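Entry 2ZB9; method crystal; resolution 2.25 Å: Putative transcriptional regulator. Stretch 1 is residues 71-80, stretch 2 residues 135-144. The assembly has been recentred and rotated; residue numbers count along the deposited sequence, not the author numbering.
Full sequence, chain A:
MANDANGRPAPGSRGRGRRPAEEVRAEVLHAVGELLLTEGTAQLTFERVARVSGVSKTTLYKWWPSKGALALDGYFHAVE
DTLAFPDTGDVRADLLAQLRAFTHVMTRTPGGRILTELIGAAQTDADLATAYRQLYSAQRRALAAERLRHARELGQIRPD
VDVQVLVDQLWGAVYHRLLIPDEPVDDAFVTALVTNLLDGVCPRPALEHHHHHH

Stretch 1, residues 71-80: ALDGYFHAVE
Stretch 2 (135-144) LYSAQRRALA

Both stretches are segments of longer helices. Their N-to-C directions differ by 32°, roughly parallel, and the axes approach to 9.3 Å. The register is marked by the nearest CA pairs, D73–L135 (5.5 Å) and F76–Y136 (5.8 Å). Stretch 1 keeps i-to-i+4 bonds, such as F76 N to L72 O (2.9 Å); stretch 2 opens with a wider pi-type turn at 135-137, with Y136 at phi/psi -131/-77, before regular bonding resumes at R140 N to Y136 O (3.0 Å).

No direct hydrogen bond crosses the interface; 512 Å² is buried, largely through side-chain packing. F76 (chi1 t, chi2 -81°) is a knob among Y136, Q139, R140 and L143: its CE2 lies 3.5 Å from Q139 CB, and Q139 OE1 sits over one ring face. Reciprocally, Y136 (t, 75°) enters the hole of L72, Y75, F76 and V79. Its CE1 meets Y75 CD2 at 3.5 Å, the ring planes oblique at 54°. L72 (m, m) and L135 (m, t) make an apolar contact, CB to CB 3.9 Å, both CA-to-CB bonds pointing toward the other helix.

Waters bridge polar groups of the two helices. Water 1 donates to D73 OD1 (2.7 Å) and accepts from Q139 NE2; water 2 joins Y75 OH and Y136 OH. R140 NH1 donates to waters 3 and 4, which donate to F76 O and E80 O, respectively.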

# COMPACT_ATOMS: atom_id res chain seq x y z
N ALA A 71 -4.92 19.50 4.85
CA ALA A 71 -5.62 18.28 5.19
C ALA A 71 -4.73 17.26 5.90
O ALA A 71 -5.12 16.72 6.94
CB ALA A 71 -6.22 17.66 3.93
N LEU A 72 -3.54 17.01 5.35
CA LEU A 72 -2.60 16.04 5.94
C LEU A 72 -2.16 16.39 7.35
O LEU A 72 -2.12 15.53 8.23
CB LEU A 72 -1.35 15.88 5.07
CG LEU A 72 -1.26 14.90 3.89
CD1 LEU A 72 -1.89 13.56 4.27
CD2 LEU A 72 -1.94 15.46 2.68
N ASP A 73 -1.81 17.65 7.58
CA ASP A 73 -1.37 18.07 8.90
C ASP A 73 -2.54 17.96 9.89
O ASP A 73 -2.36 17.49 11.01
CB ASP A 73 -0.85 19.51 8.85
CG ASP A 73 0.12 19.83 9.97
OD1 ASP A 73 0.46 18.93 10.78
OD2 ASP A 73 0.56 21.00 10.05
N GLY A 74 -3.72 18.38 9.46
CA GLY A 74 -4.88 18.28 10.33
C GLY A 74 -5.20 16.81 10.62
O GLY A 74 -5.53 16.44 11.75
N TYR A 75 -5.07 15.97 9.61
CA TYR A 75 -5.36 14.56 9.79
C TYR A 75 -4.39 13.91 10.77
O TYR A 75 -4.81 13.22 11.69
CB TYR A 75 -5.29 13.81 8.45
CG TYR A 75 -5.72 12.37 8.58
CD1 TYR A 75 -7.07 12.03 8.68
CD2 TYR A 75 -4.77 11.35 8.67
CE1 TYR A 75 -7.46 10.70 8.87
CE2 TYR A 75 -5.15 10.03 8.86
CZ TYR A 75 -6.50 9.71 8.96
OH TYR A 75 -6.86 8.40 9.17
N PHE A 76 -3.10 14.16 10.59
CA PHE A 76 -2.10 13.58 11.48
C PHE A 76 -2.41 13.90 12.95
O PHE A 76 -2.39 13.03 13.81
CB PHE A 76 -0.70 14.08 11.10
CG PHE A 76 0.39 13.58 12.00
CD1 PHE A 76 0.64 14.18 13.24
CD2 PHE A 76 1.17 12.48 11.63
CE1 PHE A 76 1.64 13.70 14.09
CE2 PHE A 76 2.16 11.99 12.47
CZ PHE A 76 2.40 12.60 13.71
N HIS A 77 -2.72 15.16 13.22
CA HIS A 77 -3.04 15.57 14.58
C HIS A 77 -4.39 15.08 15.10
O HIS A 77 -4.59 14.98 16.31
CB HIS A 77 -2.92 17.09 14.69
CG HIS A 77 -1.51 17.57 14.56
ND1 HIS A 77 -0.61 17.51 15.61
CD2 HIS A 77 -0.81 18.02 13.49
CE1 HIS A 77 0.58 17.90 15.18
NE2 HIS A 77 0.49 18.21 13.91
N ALA A 78 -5.31 14.77 14.20
CA ALA A 78 -6.62 14.28 14.61
C ALA A 78 -6.58 12.81 15.07
O ALA A 78 -7.36 12.41 15.93
CB ALA A 78 -7.61 14.43 13.46
N VAL A 79 -5.68 12.02 14.49
CA VAL A 79 -5.58 10.60 14.85
C VAL A 79 -4.38 10.27 15.73
O VAL A 79 -4.24 9.13 16.17
CB VAL A 79 -5.52 9.71 13.57
CG1 VAL A 79 -6.77 9.92 12.73
CG2 VAL A 79 -4.28 10.03 12.76
N GLU A 80 -3.55 11.26 15.99
CA GLU A 80 -2.34 11.06 16.79
C GLU A 80 -2.53 10.32 18.11
O GLU A 80 -1.86 9.32 18.36
CB GLU A 80 -1.65 12.40 17.05
CG GLU A 80 -0.38 12.28 17.89
CD GLU A 80 0.44 13.56 17.90
OE1 GLU A 80 -0.15 14.65 17.76
OE2 GLU A 80 1.67 13.47 18.08
N LEU A 135 4.22 15.36 6.13
CA LEU A 135 3.23 15.66 7.15
C LEU A 135 2.54 14.44 7.77
O LEU A 135 1.93 14.55 8.83
CB LEU A 135 2.19 16.62 6.56
CG LEU A 135 2.78 17.94 6.05
CD1 LEU A 135 1.71 18.72 5.29
CD2 LEU A 135 3.33 18.75 7.22
N TYR A 136 2.63 13.28 7.12
CA TYR A 136 1.99 12.10 7.68
C TYR A 136 2.83 10.82 7.79
O TYR A 136 3.29 10.47 8.88
CB TYR A 136 0.71 11.76 6.91
CG TYR A 136 -0.12 10.72 7.63
CD1 TYR A 136 -0.87 11.06 8.76
CD2 TYR A 136 -0.12 9.39 7.21
CE1 TYR A 136 -1.59 10.10 9.47
CE2 TYR A 136 -0.83 8.41 7.91
CZ TYR A 136 -1.56 8.78 9.04
OH TYR A 136 -2.26 7.82 9.74
N SER A 137 3.04 10.13 6.68
CA SER A 137 3.75 8.85 6.71
C SER A 137 5.14 8.81 7.33
O SER A 137 5.44 7.87 8.07
CB SER A 137 3.79 8.23 5.31
OG SER A 137 4.52 9.02 4.40
N ALA A 138 5.99 9.78 7.03
CA ALA A 138 7.34 9.76 7.60
C ALA A 138 7.29 9.72 9.12
O ALA A 138 8.01 8.94 9.75
CB ALA A 138 8.15 10.97 7.14
N GLN A 139 6.45 10.56 9.71
CA GLN A 139 6.31 10.60 11.16
C GLN A 139 5.62 9.35 11.70
O GLN A 139 5.97 8.87 12.77
CB GLN A 139 5.52 11.84 11.59
CG GLN A 139 6.04 13.15 11.03
CD GLN A 139 5.12 14.31 11.35
OE1 GLN A 139 5.04 14.75 12.50
NE2 GLN A 139 4.41 14.81 10.34
N ARG A 140 4.62 8.83 10.99
CA ARG A 140 3.95 7.62 11.48
C ARG A 140 5.00 6.51 11.56
O ARG A 140 5.09 5.80 12.56
CB ARG A 140 2.82 7.18 10.54
CG ARG A 140 1.61 8.12 10.44
CD ARG A 140 0.90 8.32 11.79
NE ARG A 140 0.93 7.12 12.62
CZ ARG A 140 0.72 7.12 13.93
NH1 ARG A 140 0.45 8.27 14.55
NH2 ARG A 140 0.84 6.01 14.64
N ARG A 141 5.79 6.39 10.50
CA ARG A 141 6.85 5.39 10.44
C ARG A 141 7.84 5.50 11.57
O ARG A 141 8.22 4.50 12.17
CB ARG A 141 7.63 5.50 9.14
CG ARG A 141 7.00 4.81 7.97
CD ARG A 141 8.06 4.54 6.93
NE ARG A 141 7.50 3.78 5.83
CZ ARG A 141 7.85 2.54 5.53
NH1 ARG A 141 8.78 1.90 6.23
NH2 ARG A 141 7.25 1.94 4.52
N ALA A 142 8.29 6.72 11.84
CA ALA A 142 9.27 6.96 12.90
C ALA A 142 8.68 6.53 14.24
O ALA A 142 9.38 5.97 15.08
CB ALA A 142 9.67 8.44 12.94
N LEU A 143 7.40 6.80 14.43
CA LEU A 143 6.70 6.45 15.67
C LEU A 143 6.67 4.93 15.81
O LEU A 143 6.94 4.38 16.88
CB LEU A 143 5.26 7.01 15.62
CG LEU A 143 4.77 8.11 16.57
CD1 LEU A 143 5.91 8.88 17.22
CD2 LEU A 143 3.85 9.05 15.78
N ALA A 144 6.37 4.23 14.72
CA ALA A 144 6.33 2.78 14.75
C ALA A 144 7.74 2.18 14.90
O ALA A 144 7.96 1.29 15.74
CB ALA A 144 5.67 2.26 13.47
O HOH W 1 2.08 16.80 10.51
O HOH W 2 -4.93 6.73 9.95
O HOH W 3 -0.66 10.77 13.78
O HOH W 4 0.42 8.55 17.50